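Local coordinates for Lmo0651 protein (Listeria monocytogenes serovar 1/2a, PDB 6EP3) that controls expression of the Agr system and mediates virulence as a GntR-family transcription factor with a winged-helix DNA-binding domain and an FCD domain, at the interface of chains A and B. Sequence-based numbering; all coordinates share one arbitrary frame. Chains: chain A/B, Lmo0651 protein.

Contact 1: the interface of chains A and B. Residues chain A 75, 79, 82-83, 159; chain B 145-148.
The phenol oxygen OH of B:Tyr148 abuts the aliphatic stem of A:Arg79, touching CB and lying 3.2 Å from CD. NE2 of A:Gln159 (3.8 Å) and CG1 of A:Val75 (3.9 Å) are also near this OH, as contacts rather than hydrogen bonds. The arginine stem, extended from CG to NE, crosses the tyrosine at about a right angle, so methylenes rather than the guanidinium meet the hydroxyl. One ring face receives A:Leu83, whose CD2 methyl stands 3.6 Å from the ring centroid in a CH-pi contact. At the ring margin, OE1 of A:Gln82 comes 3.5 Å from CE1, the amide turned 82° from the ring. NE2 of A:Gln159 approaches CE2 at 3.6 Å. With CG anti to the carbonyl carbon (chi1 -60°), B:Tyr148 carries its ring out to this group of chain A side chains. Beside it, ND2 of B:Asn146 gives a weak but nearly straight hydrogen bond to the backbone O of A:Gln82, 3.4 Å long with 171° at the hydrogen. The site joins two helical FCD domains: B:Tyr148, in the first turn of its helix 147-163, inserts between helix 77-101 of chain A, which bears A:Arg79, A:Gln82 and A:Leu83, and helix 147-163 of chain A, which bears A:Gln159.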
loop_
_atom_site.group_PDB
_atom_site.type_symbol
_atom_site.label_atom_id
_atom_site.label_comp_id
_atom_site.label_asym_id
_atom_site.label_seq_id
_atom_site.Cartn_x
_atom_site.Cartn_y
_atom_site.Cartn_z
ATOM N N VAL A 75 15.331 -5.471 0.855
ATOM C CA VAL A 75 14.465 -6.528 1.364
ATOM C C VAL A 75 15.268 -7.826 1.381
ATOM O O VAL A 75 15.755 -8.292 0.342
ATOM C CB VAL A 75 13.142 -6.645 0.577
ATOM C CG1 VAL A 75 12.563 -5.261 0.322
ATOM C CG2 VAL A 75 13.285 -7.371 -0.722
ATOM N N ARG A 79 11.907 -9.953 5.016
ATOM C CA ARG A 79 11.045 -8.912 4.466
ATOM C C ARG A 79 10.345 -9.391 3.200
ATOM O O ARG A 79 9.182 -9.043 2.955
ATOM C CB ARG A 79 11.858 -7.644 4.205
ATOM C CG ARG A 79 12.273 -6.924 5.486
ATOM C CD ARG A 79 13.161 -5.723 5.193
ATOM N NE ARG A 79 13.587 -5.054 6.419
ATOM C CZ ARG A 79 14.216 -3.885 6.453
ATOM N NH1 ARG A 79 14.499 -3.252 5.325
ATOM N NH2 ARG A 79 14.561 -3.348 7.616
ATOM N N GLN A 82 7.468 -11.247 4.421
ATOM C CA GLN A 82 6.434 -10.334 4.913
ATOM C C GLN A 82 5.602 -9.770 3.762
ATOM O O GLN A 82 4.359 -9.751 3.816
ATOM C CB GLN A 82 7.077 -9.206 5.717
ATOM C CG GLN A 82 7.578 -9.620 7.096
ATOM C CD GLN A 82 8.278 -8.489 7.836
ATOM O OE1 GLN A 82 8.807 -7.558 7.228
ATOM N NE2 GLN A 82 8.267 -8.560 9.160
ATOM N N LEU A 83 6.280 -9.300 2.711
ATOM C CA LEU A 83 5.581 -8.842 1.511
ATOM C C LEU A 83 4.726 -9.945 0.903
ATOM O O LEU A 83 3.594 -9.696 0.472
ATOM C CB LEU A 83 6.582 -8.320 0.482
ATOM C CG LEU A 83 7.408 -7.127 0.964
ATOM C CD1 LEU A 83 8.468 -6.742 -0.045
ATOM C CD2 LEU A 83 6.486 -5.950 1.257
ATOM N N GLN A 159 8.827 -2.926 -5.474
ATOM C CA GLN A 159 9.885 -3.020 -4.474
ATOM C C GLN A 159 10.601 -4.361 -4.563
ATOM O O GLN A 159 11.828 -4.436 -4.415
ATOM C CB GLN A 159 9.308 -2.809 -3.076
ATOM C CG GLN A 159 10.374 -2.725 -2.004
ATOM C CD GLN A 159 9.804 -2.464 -0.626
ATOM O OE1 GLN A 159 8.612 -2.198 -0.470
ATOM N NE2 GLN A 159 10.658 -2.543 0.385
ATOM N N GLU B 145 3.330 -7.633 13.367
ATOM C CA GLU B 145 4.746 -7.323 13.170
ATOM C C GLU B 145 5.085 -7.242 11.682
ATOM O O GLU B 145 5.987 -7.914 11.182
ATOM C CB GLU B 145 5.656 -8.307 13.909
ATOM C CG GLU B 145 5.596 -8.138 15.424
ATOM C CD GLU B 145 5.538 -9.445 16.178
ATOM O OE1 GLU B 145 4.420 -9.963 16.365
ATOM O OE2 GLU B 145 6.606 -9.947 16.589
ATOM N N ASN B 146 4.332 -6.398 10.975
ATOM C CA ASN B 146 4.505 -6.201 9.538
ATOM C C ASN B 146 4.426 -4.704 9.264
ATOM O O ASN B 146 3.350 -4.145 8.988
ATOM C CB ASN B 146 3.457 -6.976 8.741
ATOM C CG ASN B 146 3.924 -7.306 7.348
ATOM O OD1 ASN B 146 4.632 -6.520 6.721
ATOM N ND2 ASN B 146 3.529 -8.473 6.851
ATOM N N PRO B 147 5.571 -4.020 9.328
ATOM C CA PRO B 147 5.574 -2.568 9.101
ATOM C C PRO B 147 5.088 -2.177 7.720
ATOM O O PRO B 147 4.548 -1.075 7.558
ATOM C CB PRO B 147 7.047 -2.186 9.311
ATOM C CG PRO B 147 7.615 -3.295 10.154
ATOM C CD PRO B 147 6.893 -4.532 9.721
ATOM N N TYR B 148 5.278 -3.036 6.712
ATOM C CA TYR B 148 4.720 -2.744 5.395
ATOM C C TYR B 148 3.208 -2.588 5.480
ATOM O O TYR B 148 2.632 -1.645 4.919
ATOM C CB TYR B 148 5.092 -3.844 4.398
ATOM C CG TYR B 148 6.579 -4.010 4.199
ATOM C CD1 TYR B 148 7.255 -5.097 4.738
ATOM C CD2 TYR B 148 7.305 -3.086 3.460
ATOM C CE1 TYR B 148 8.618 -5.252 4.556
ATOM C CE2 TYR B 148 8.666 -3.230 3.275
ATOM C CZ TYR B 148 9.315 -4.314 3.826
ATOM O OH TYR B 148 10.667 -4.460 3.642
#

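Contact 2: the interface of chains A and B. Residues chain A 146-148, 152; chain B 75, 79, 82-83, 86, 156.
A:Asn146 hydrogen-bonds through its amide ND2 to the backbone O of B:Gln82, 3.2 Å away, joining the FCD domains of two GntR-family subunits. The acceptor lies practically in the asparagine amide plane, and the bond is fairly straight, 160° at the hydrogen. The donor, however, approaches from above the carbonyl plane of B:Gln82 and does not align with a lone pair. The same carbonyl oxygen also takes a weak hydrogen bond from the hydroxyl OG1 of B:Thr86 within its own helix, so donors from both chains converge on it. CG of A:Asn146 is anti to the backbone N (chi1 -157°), which turns the amide towards helix 77-101 of chain B.

Stacking accompanies this bond: the side chains of A:Asn146 and B:Gln82 run antiparallel past each other and their amides stack, planes 25° apart. CB of B:Gln82 lies 3.4 Å from ND2 of A:Asn146, while its OE1 faces CE1 of A:Tyr148 at 3.8 Å.

Packing around the A:Tyr148 ring comes from two side chains of chain B. The CD2 methyl of B:Leu83 sits over the middle of one ring face, 3.4 Å from the centroid, as a CH-pi contact. At the far end of the ring, the polar phenol OH abuts the methylenes of B:Arg79, with CD at 3.4 Å. At the margin, the CD1 methyls of A:Ile152 and B:Ile156 approach each other distantly, at 4.5 Å.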
loop_
_atom_site.group_PDB
_atom_site.type_symbol
_atom_site.label_atom_id
_atom_site.label_comp_id
_atom_site.label_asym_id
_atom_site.label_seq_id
_atom_site.Cartn_x
_atom_site.Cartn_y
_atom_site.Cartn_z
ATOM N N ASN A 146 -11.387 -4.378 -6.527
ATOM C CA ASN A 146 -10.854 -3.373 -5.608
ATOM C C ASN A 146 -9.551 -2.835 -6.171
ATOM O O ASN A 146 -8.468 -3.376 -5.900
ATOM C CB ASN A 146 -10.648 -3.956 -4.210
ATOM C CG ASN A 146 -10.647 -2.897 -3.128
ATOM O OD1 ASN A 146 -10.159 -1.788 -3.335
ATOM N ND2 ASN A 146 -11.180 -3.239 -1.962
ATOM N N PRO A 147 -9.606 -1.758 -6.960
ATOM C CA PRO A 147 -8.382 -1.225 -7.583
ATOM C C PRO A 147 -7.318 -0.759 -6.598
ATOM O O PRO A 147 -6.121 -0.817 -6.924
ATOM C CB PRO A 147 -8.905 -0.060 -8.435
ATOM C CG PRO A 147 -10.352 -0.372 -8.669
ATOM C CD PRO A 147 -10.820 -1.063 -7.425
ATOM N N TYR A 148 -7.715 -0.297 -5.407
ATOM C CA TYR A 148 -6.736 0.101 -4.397
ATOM C C TYR A 148 -5.785 -1.039 -4.072
ATOM O O TYR A 148 -4.568 -0.837 -3.961
ATOM C CB TYR A 148 -7.443 0.555 -3.120
ATOM C CG TYR A 148 -8.353 1.751 -3.264
ATOM C CD1 TYR A 148 -9.732 1.596 -3.273
ATOM C CD2 TYR A 148 -7.836 3.037 -3.367
ATOM C CE1 TYR A 148 -10.574 2.686 -3.389
ATOM C CE2 TYR A 148 -8.670 4.137 -3.483
ATOM C CZ TYR A 148 -10.037 3.953 -3.494
ATOM O OH TYR A 148 -10.871 5.039 -3.613
ATOM N N ILE A 152 -1.718 -1.283 -4.451
ATOM C CA ILE A 152 -0.853 -1.636 -3.328
ATOM C C ILE A 152 0.082 -2.778 -3.713
ATOM O O ILE A 152 1.308 -2.697 -3.537
ATOM C CB ILE A 152 -1.712 -1.993 -2.101
ATOM C CG1 ILE A 152 -2.321 -0.723 -1.496
ATOM C CG2 ILE A 152 -0.911 -2.807 -1.096
ATOM C CD1 ILE A 152 -3.515 -0.975 -0.594
ATOM N N VAL B 75 -13.616 9.994 -2.393
ATOM C CA VAL B 75 -14.033 8.708 -1.855
ATOM C C VAL B 75 -15.500 8.811 -1.467
ATOM O O VAL B 75 -15.847 9.471 -0.480
ATOM C CB VAL B 75 -13.169 8.302 -0.653
ATOM C CG1 VAL B 75 -13.670 7.007 -0.044
ATOM C CG2 VAL B 75 -11.709 8.183 -1.070
ATOM N N ARG B 79 -16.264 3.391 -2.323
ATOM C CA ARG B 79 -14.813 3.375 -2.185
ATOM C C ARG B 79 -14.401 3.350 -0.718
ATOM O O ARG B 79 -13.417 2.690 -0.355
ATOM C CB ARG B 79 -14.213 4.584 -2.897
ATOM C CG ARG B 79 -14.318 4.493 -4.413
ATOM C CD ARG B 79 -13.836 5.765 -5.081
ATOM N NE ARG B 79 -14.018 5.706 -6.528
ATOM C CZ ARG B 79 -13.543 6.609 -7.380
ATOM N NH1 ARG B 79 -12.852 7.650 -6.933
ATOM N NH2 ARG B 79 -13.763 6.474 -8.681
ATOM N N GLN B 82 -14.630 -0.162 0.267
ATOM C CA GLN B 82 -13.515 -0.936 -0.285
ATOM C C GLN B 82 -12.254 -0.754 0.556
ATOM O O GLN B 82 -11.546 -1.726 0.875
ATOM C CB GLN B 82 -13.260 -0.529 -1.737
ATOM C CG GLN B 82 -14.327 -1.019 -2.708
ATOM C CD GLN B 82 -14.099 -0.546 -4.131
ATOM O OE1 GLN B 82 -13.446 0.467 -4.365
ATOM N NE2 GLN B 82 -14.650 -1.276 -5.088
ATOM N N LEU B 83 -11.949 0.497 0.907
ATOM C CA LEU B 83 -10.835 0.777 1.808
ATOM C C LEU B 83 -11.016 0.054 3.140
ATOM O O LEU B 83 -10.058 -0.510 3.686
ATOM C CB LEU B 83 -10.704 2.285 2.026
ATOM C CG LEU B 83 -10.468 3.065 0.730
ATOM C CD1 LEU B 83 -10.413 4.569 0.979
ATOM C CD2 LEU B 83 -9.196 2.585 0.036
ATOM N N THR B 86 -10.181 -3.599 2.843
ATOM C CA THR B 86 -8.733 -3.783 2.914
ATOM C C THR B 86 -8.249 -3.730 4.360
ATOM O O THR B 86 -7.497 -4.609 4.820
ATOM C CB THR B 86 -8.027 -2.731 2.059
ATOM O OG1 THR B 86 -8.423 -2.884 0.688
ATOM C CG2 THR B 86 -6.514 -2.867 2.177
ATOM N N ILE B 156 -3.924 4.463 3.643
ATOM C CA ILE B 156 -5.378 4.360 3.516
ATOM C C ILE B 156 -6.073 5.347 4.449
ATOM O O ILE B 156 -7.045 6.013 4.065
ATOM C CB ILE B 156 -5.842 2.923 3.797
ATOM C CG1 ILE B 156 -5.450 1.991 2.653
ATOM C CG2 ILE B 156 -7.344 2.893 4.042
ATOM C CD1 ILE B 156 -5.883 0.569 2.894
#

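Contact 3: the interface of chains A and B. Residues chain A 86, 89-90, 93, 149; chain B 86, 89-90.
A:Phe90 and B:Phe90 meet edge-to-face across the paired FCD domains of this GntR-family regulator, their ring planes 75° apart and their centroids 5.1 Å from each other. The CZ atoms of the two rings approach to 3.5 Å. Each ring also has a threonine methyl from the other chain at its edge and in its plane: CG2 of A:Thr86 lies 3.7 Å from CE1 of B:Phe90, and CG2 of B:Thr86 lies 3.8 Å from CE1 of A:Phe90.

B:Ile89 crosses A:Phe90 at about a right angle, its CD1 methyl 3.5 Å from CD1 of the ring. A chi1 of 73°, with CG1 flanked by both backbone N and carbonyl carbon, brings that methyl against the ring; A:Ile89 instead has CG1 anti to the carbonyl carbon (chi1 -74°), so the isoleucines depart from strict two-fold symmetry. The CG2 branch of B:Ile89 rests against CB of A:Ala93 at 3.9 Å, and CD1 faces CG2 of A:Ile89.

At the border of this apolar cluster, A:Gln149 and B:Thr86 lie alongside each other, pointing opposite ways. The glutamine amide NE2 donates a nearly straight hydrogen bond of 3.0 Å to the threonine hydroxyl OG1, which lies close to the amide plane.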
loop_
_atom_site.group_PDB
_atom_site.type_symbol
_atom_site.label_atom_id
_atom_site.label_comp_id
_atom_site.label_asym_id
_atom_site.label_seq_id
_atom_site.Cartn_x
_atom_site.Cartn_y
_atom_site.Cartn_z
ATOM N N THR A 86 1.550 -10.423 2.819
ATOM C CA THR A 86 0.583 -9.397 2.426
ATOM C C THR A 86 -0.077 -9.742 1.089
ATOM O O THR A 86 -1.312 -9.684 0.949
ATOM C CB THR A 86 1.269 -8.034 2.362
ATOM O OG1 THR A 86 1.793 -7.705 3.656
ATOM C CG2 THR A 86 0.289 -6.956 1.926
ATOM N N ILE A 89 -2.545 -12.618 1.520
ATOM C CA ILE A 89 -3.763 -12.161 2.185
ATOM C C ILE A 89 -4.695 -11.510 1.169
ATOM O O ILE A 89 -5.897 -11.814 1.108
ATOM C CB ILE A 89 -3.409 -11.191 3.331
ATOM C CG1 ILE A 89 -2.835 -11.948 4.528
ATOM C CG2 ILE A 89 -4.614 -10.356 3.743
ATOM C CD1 ILE A 89 -1.959 -11.079 5.415
ATOM N N PHE A 90 -4.138 -10.640 0.322
ATOM C CA PHE A 90 -4.949 -10.000 -0.714
ATOM C C PHE A 90 -5.545 -11.029 -1.675
ATOM O O PHE A 90 -6.732 -10.959 -2.012
ATOM C CB PHE A 90 -4.108 -8.982 -1.479
ATOM C CG PHE A 90 -4.057 -7.637 -0.828
ATOM C CD1 PHE A 90 -5.212 -7.023 -0.385
ATOM C CD2 PHE A 90 -2.844 -7.001 -0.628
ATOM C CE1 PHE A 90 -5.160 -5.787 0.231
ATOM C CE2 PHE A 90 -2.784 -5.764 -0.017
ATOM C CZ PHE A 90 -3.943 -5.156 0.415
ATOM N N ALA A 93 -8.318 -13.252 0.029
ATOM C CA ALA A 93 -9.537 -12.484 0.247
ATOM C C ALA A 93 -10.229 -12.163 -1.074
ATOM O O ALA A 93 -11.463 -12.149 -1.145
ATOM C CB ALA A 93 -9.219 -11.210 1.026
ATOM N N GLN A 149 -6.326 -2.246 -3.899
ATOM C CA GLN A 149 -5.486 -3.393 -3.586
ATOM C C GLN A 149 -4.549 -3.711 -4.735
ATOM O O GLN A 149 -3.389 -4.078 -4.514
ATOM C CB GLN A 149 -6.357 -4.600 -3.257
ATOM C CG GLN A 149 -7.302 -4.340 -2.105
ATOM C CD GLN A 149 -8.158 -5.537 -1.790
ATOM O OE1 GLN A 149 -8.267 -6.464 -2.591
ATOM N NE2 GLN A 149 -8.776 -5.525 -0.621
ATOM N N THR B 86 -10.181 -3.599 2.843
ATOM C CA THR B 86 -8.733 -3.783 2.914
ATOM C C THR B 86 -8.249 -3.730 4.360
ATOM O O THR B 86 -7.497 -4.609 4.820
ATOM C CB THR B 86 -8.027 -2.731 2.059
ATOM O OG1 THR B 86 -8.423 -2.884 0.688
ATOM C CG2 THR B 86 -6.514 -2.867 2.177
ATOM N N ILE B 89 -9.354 -7.028 6.265
ATOM C CA ILE B 89 -8.541 -8.207 5.983
ATOM C C ILE B 89 -7.194 -8.089 6.686
ATOM O O ILE B 89 -6.702 -9.061 7.278
ATOM C CB ILE B 89 -8.415 -8.470 4.466
ATOM C CG1 ILE B 89 -7.497 -7.477 3.764
ATOM C CG2 ILE B 89 -9.789 -8.479 3.811
ATOM C CD1 ILE B 89 -7.316 -7.781 2.304
ATOM N N PHE B 90 -6.590 -6.892 6.667
ATOM C CA PHE B 90 -5.323 -6.713 7.379
ATOM C C PHE B 90 -5.472 -6.975 8.881
ATOM O O PHE B 90 -4.637 -7.662 9.484
ATOM C CB PHE B 90 -4.774 -5.310 7.132
ATOM C CG PHE B 90 -3.961 -5.197 5.879
ATOM C CD1 PHE B 90 -2.994 -6.142 5.579
ATOM C CD2 PHE B 90 -4.162 -4.149 4.999
ATOM C CE1 PHE B 90 -2.245 -6.044 4.423
ATOM C CE2 PHE B 90 -3.415 -4.043 3.843
ATOM C CZ PHE B 90 -2.455 -4.992 3.553
#

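Contact 1 and contact 2 are largely two-fold counterparts with the chains exchanged, their C-alpha centres about 19 Å apart. Contact 3 lies about 14 Å from contact 1 and about 10 Å from contact 2, sharing B:Thr86 with the latter. Helix 77-101 of each chain runs through all this packing: its earlier turns receive the start of the partner's helix 147-163, and its later turns meet their own counterpart in contact 3. Together the contacts belong to one FCD-to-FCD interface, which is consistent with a dimer that would hold two DNA-binding domains together, as is usual for GntR-family regulators.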